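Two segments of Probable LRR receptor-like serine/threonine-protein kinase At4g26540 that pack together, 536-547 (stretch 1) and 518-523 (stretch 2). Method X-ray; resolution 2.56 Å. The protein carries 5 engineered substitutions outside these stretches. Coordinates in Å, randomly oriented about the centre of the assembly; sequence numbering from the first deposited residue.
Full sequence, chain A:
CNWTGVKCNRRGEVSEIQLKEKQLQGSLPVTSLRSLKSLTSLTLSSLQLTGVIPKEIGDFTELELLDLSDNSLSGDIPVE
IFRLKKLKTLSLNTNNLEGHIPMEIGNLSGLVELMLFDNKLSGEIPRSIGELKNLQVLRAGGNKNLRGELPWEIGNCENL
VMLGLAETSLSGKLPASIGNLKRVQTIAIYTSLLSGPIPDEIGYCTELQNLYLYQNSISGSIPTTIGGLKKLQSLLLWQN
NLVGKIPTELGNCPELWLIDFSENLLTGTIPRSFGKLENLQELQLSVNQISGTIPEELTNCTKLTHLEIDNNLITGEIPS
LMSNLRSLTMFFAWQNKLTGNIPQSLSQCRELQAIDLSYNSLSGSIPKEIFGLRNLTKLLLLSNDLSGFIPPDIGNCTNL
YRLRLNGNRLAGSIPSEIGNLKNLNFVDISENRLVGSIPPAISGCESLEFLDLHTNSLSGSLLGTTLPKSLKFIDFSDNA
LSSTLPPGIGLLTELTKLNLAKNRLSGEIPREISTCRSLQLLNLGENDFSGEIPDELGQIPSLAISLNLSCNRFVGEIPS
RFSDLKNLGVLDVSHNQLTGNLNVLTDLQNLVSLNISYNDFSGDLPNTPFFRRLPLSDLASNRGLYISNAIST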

# COMPACT_ATOMS: atom_id res chain seq x y z
N GLU A 536 30.61 15.29 -25.27
CA GLU A 536 29.23 14.82 -25.32
C GLU A 536 28.58 14.64 -23.94
O GLU A 536 27.40 14.90 -23.79
CB GLU A 536 29.13 13.52 -26.12
CG GLU A 536 29.22 13.73 -27.63
CD GLU A 536 30.64 13.99 -28.11
OE1 GLU A 536 31.58 13.72 -27.33
OE2 GLU A 536 30.81 14.44 -29.26
N LEU A 537 29.34 14.20 -22.95
CA LEU A 537 28.78 14.02 -21.61
C LEU A 537 28.16 15.30 -21.05
O LEU A 537 27.24 15.25 -20.24
CB LEU A 537 29.81 13.45 -20.64
CG LEU A 537 30.26 12.01 -20.89
CD1 LEU A 537 31.41 11.62 -19.99
CD2 LEU A 537 29.09 11.04 -20.71
N GLY A 538 28.66 16.45 -21.49
CA GLY A 538 28.15 17.74 -21.02
C GLY A 538 26.87 18.17 -21.73
O GLY A 538 26.23 19.15 -21.34
N GLN A 539 26.51 17.42 -22.76
CA GLN A 539 25.38 17.74 -23.63
C GLN A 539 24.06 17.10 -23.19
O GLN A 539 23.08 17.13 -23.92
CB GLN A 539 25.70 17.40 -25.08
CG GLN A 539 26.54 18.45 -25.78
CD GLN A 539 27.07 17.99 -27.13
OE1 GLN A 539 27.22 16.80 -27.38
NE2 GLN A 539 27.36 18.95 -28.01
N ILE A 540 24.05 16.50 -22.00
CA ILE A 540 22.89 15.78 -21.49
C ILE A 540 22.32 16.55 -20.31
O ILE A 540 22.63 16.25 -19.16
CB ILE A 540 23.27 14.38 -20.95
CG1 ILE A 540 24.13 13.60 -21.94
CG2 ILE A 540 22.03 13.58 -20.58
CD1 ILE A 540 24.52 12.24 -21.40
N PRO A 541 21.49 17.56 -20.61
CA PRO A 541 20.92 18.49 -19.63
C PRO A 541 20.23 17.75 -18.50
O PRO A 541 20.22 18.21 -17.36
CB PRO A 541 19.87 19.26 -20.45
CG PRO A 541 20.25 19.06 -21.88
CD PRO A 541 20.87 17.71 -21.94
N SER A 542 19.65 16.60 -18.83
CA SER A 542 18.94 15.78 -17.86
C SER A 542 19.84 15.26 -16.73
O SER A 542 19.32 14.90 -15.66
CB SER A 542 18.24 14.61 -18.56
OG SER A 542 19.13 13.96 -19.45
N LEU A 543 21.16 15.21 -16.94
CA LEU A 543 22.04 14.68 -15.90
C LEU A 543 21.89 15.54 -14.67
O LEU A 543 22.24 16.70 -14.66
CB LEU A 543 23.50 14.70 -16.36
CG LEU A 543 24.01 13.44 -17.07
CD1 LEU A 543 25.46 13.59 -17.48
CD2 LEU A 543 23.84 12.25 -16.15
N ALA A 544 21.38 14.94 -13.61
CA ALA A 544 20.90 15.70 -12.47
C ALA A 544 21.35 15.10 -11.16
O ALA A 544 21.99 15.77 -10.35
CB ALA A 544 19.38 15.83 -12.51
N ILE A 545 20.93 13.86 -10.93
CA ILE A 545 21.19 13.20 -9.66
C ILE A 545 22.68 13.00 -9.41
O ILE A 545 23.22 13.50 -8.43
CB ILE A 545 20.51 11.84 -9.59
CG1 ILE A 545 18.99 11.97 -9.79
CG2 ILE A 545 20.84 11.17 -8.27
CD1 ILE A 545 18.25 10.64 -9.71
N SER A 546 23.34 12.26 -10.30
CA SER A 546 24.74 11.95 -10.09
C SER A 546 25.51 11.67 -11.37
O SER A 546 24.96 11.12 -12.32
CB SER A 546 24.87 10.77 -9.13
OG SER A 546 26.20 10.33 -9.04
N LEU A 547 26.78 12.07 -11.40
CA LEU A 547 27.73 11.65 -12.43
C LEU A 547 29.02 11.23 -11.72
O LEU A 547 29.71 12.06 -11.09
CB LEU A 547 27.98 12.76 -13.47
CG LEU A 547 29.10 12.61 -14.51
CD1 LEU A 547 28.88 11.42 -15.44
CD2 LEU A 547 29.28 13.89 -15.33
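Stretch 2 518-523: SLQLLN

A single carbonyl gathers much of this contact: the backbone O of Gln 520 faces a tight curl of stretch 1 in which successive amide nitrogens turn toward it. Ala 544 N lies 3.1 Å from Gln 520 O and makes a nearly straight hydrogen bond, with an angle of 170° at the hydrogen. Ile 545 N, at 3.2 Å from the same Gln 520 O, meets it at only 123°, and that bond is weak. The example illustrates how neighbouring repeats of a leucine-rich repeat protein can be joined before regular strand pairing begins.

The curl follows a type I turn from Ile 540 to Leu 543, closed by a hydrogen bond from Leu 543 N to Ile 540 O at 2.9 Å. Opposite it, Ser 518 to Gln 520 approach as an irregular segment. Ser 542, its chi1 in the p well, places OG 3.1 Å from Leu 519 O, while its own carbonyl O receives a CA-H...O contact from Gln 520 CA at 3.6 Å. Leu 543 CA makes a shorter but more bent CA-H...O contact with Leu 519 O, 3.3 Å at 124°. Backbone therefore meets backbone closely here, and the CA atoms of Leu 543 and Gln 520 come within 4.2 Å.

Beyond the curl both chains extend and run parallel as neighbouring strands. Ser 546 pairs with Leu 521 and Leu 547 with Leu 522, at CA-CA separations of 4.8 and 5.0 Å. The amide of Leu 522 reaches back between the paired residues to Ser 546, its N donating to O at 2.9 Å and 168°. Two CA-H...O contacts of 3.4 Å reinforce this short ladder, Leu 521 CA to Ser 546 O and Leu 547 CA to Leu 522 O.

Strand alternation then sorts the side chains. Ser 546 and Leu 521 share one face, where Ser 546 CB lies 4.1 Å from Leu 521 CG; Ile 545, just before the strand, adds an apolar contact from its CG2 to Leu 521 CD1 at 3.8 Å. The other face carries Leu 547 and Leu 522, both buried and both with chi1 t and chi2 p; Leu 547 CD1 packs 3.9 Å from Leu 522 CD2. That same Leu 522 CD2 also meets Leu 537 CD2, from the 3-10 segment, at 4.1 Å, and Leu 543 CD2 comes within 4.2 Å of Leu 522 CB. Leu 522 thus links three leucines of stretch 1, while Ile 540 CG2 extends the apolar packing to Leu 519 CB at 4.2 Å.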

# COMPACT_ATOMS: atom_id res chain seq x y z
N SER A 518 17.27 11.05 -21.48
CA SER A 518 16.56 10.94 -20.22
C SER A 518 17.49 10.68 -19.04
O SER A 518 17.02 10.53 -17.91
CB SER A 518 15.47 9.88 -20.32
OG SER A 518 14.54 10.23 -21.33
N LEU A 519 18.79 10.67 -19.27
CA LEU A 519 19.70 10.13 -18.26
C LEU A 519 19.91 11.11 -17.12
O LEU A 519 20.52 12.16 -17.29
CB LEU A 519 21.04 9.82 -18.92
CG LEU A 519 21.89 8.74 -18.27
CD1 LEU A 519 21.06 7.50 -18.02
CD2 LEU A 519 23.07 8.43 -19.17
N GLN A 520 19.39 10.75 -15.95
CA GLN A 520 19.59 11.48 -14.70
C GLN A 520 20.86 11.06 -13.94
O GLN A 520 21.54 11.88 -13.33
CB GLN A 520 18.35 11.38 -13.81
CG GLN A 520 17.11 12.09 -14.39
CD GLN A 520 15.82 11.73 -13.65
OE1 GLN A 520 15.85 11.30 -12.50
NE2 GLN A 520 14.68 11.89 -14.32
N LEU A 521 21.16 9.77 -13.95
CA LEU A 521 22.23 9.26 -13.12
C LEU A 521 23.14 8.41 -13.97
O LEU A 521 22.67 7.50 -14.66
CB LEU A 521 21.66 8.44 -11.95
CG LEU A 521 22.64 7.83 -10.93
CD1 LEU A 521 22.03 7.79 -9.54
CD2 LEU A 521 23.09 6.43 -11.33
N LEU A 522 24.44 8.70 -13.92
CA LEU A 522 25.41 7.87 -14.63
C LEU A 522 26.58 7.50 -13.73
O LEU A 522 27.35 8.36 -13.30
CB LEU A 522 25.89 8.55 -15.91
CG LEU A 522 27.01 7.80 -16.65
CD1 LEU A 522 26.52 6.44 -17.17
CD2 LEU A 522 27.59 8.63 -17.78
N ASN A 523 26.71 6.21 -13.44
CA ASN A 523 27.83 5.72 -12.67
C ASN A 523 28.74 4.81 -13.48
O ASN A 523 28.38 3.68 -13.79
CB ASN A 523 27.35 5.00 -11.43
CG ASN A 523 28.46 4.83 -10.41
OD1 ASN A 523 29.63 5.07 -10.70
ND2 ASN A 523 28.11 4.41 -9.20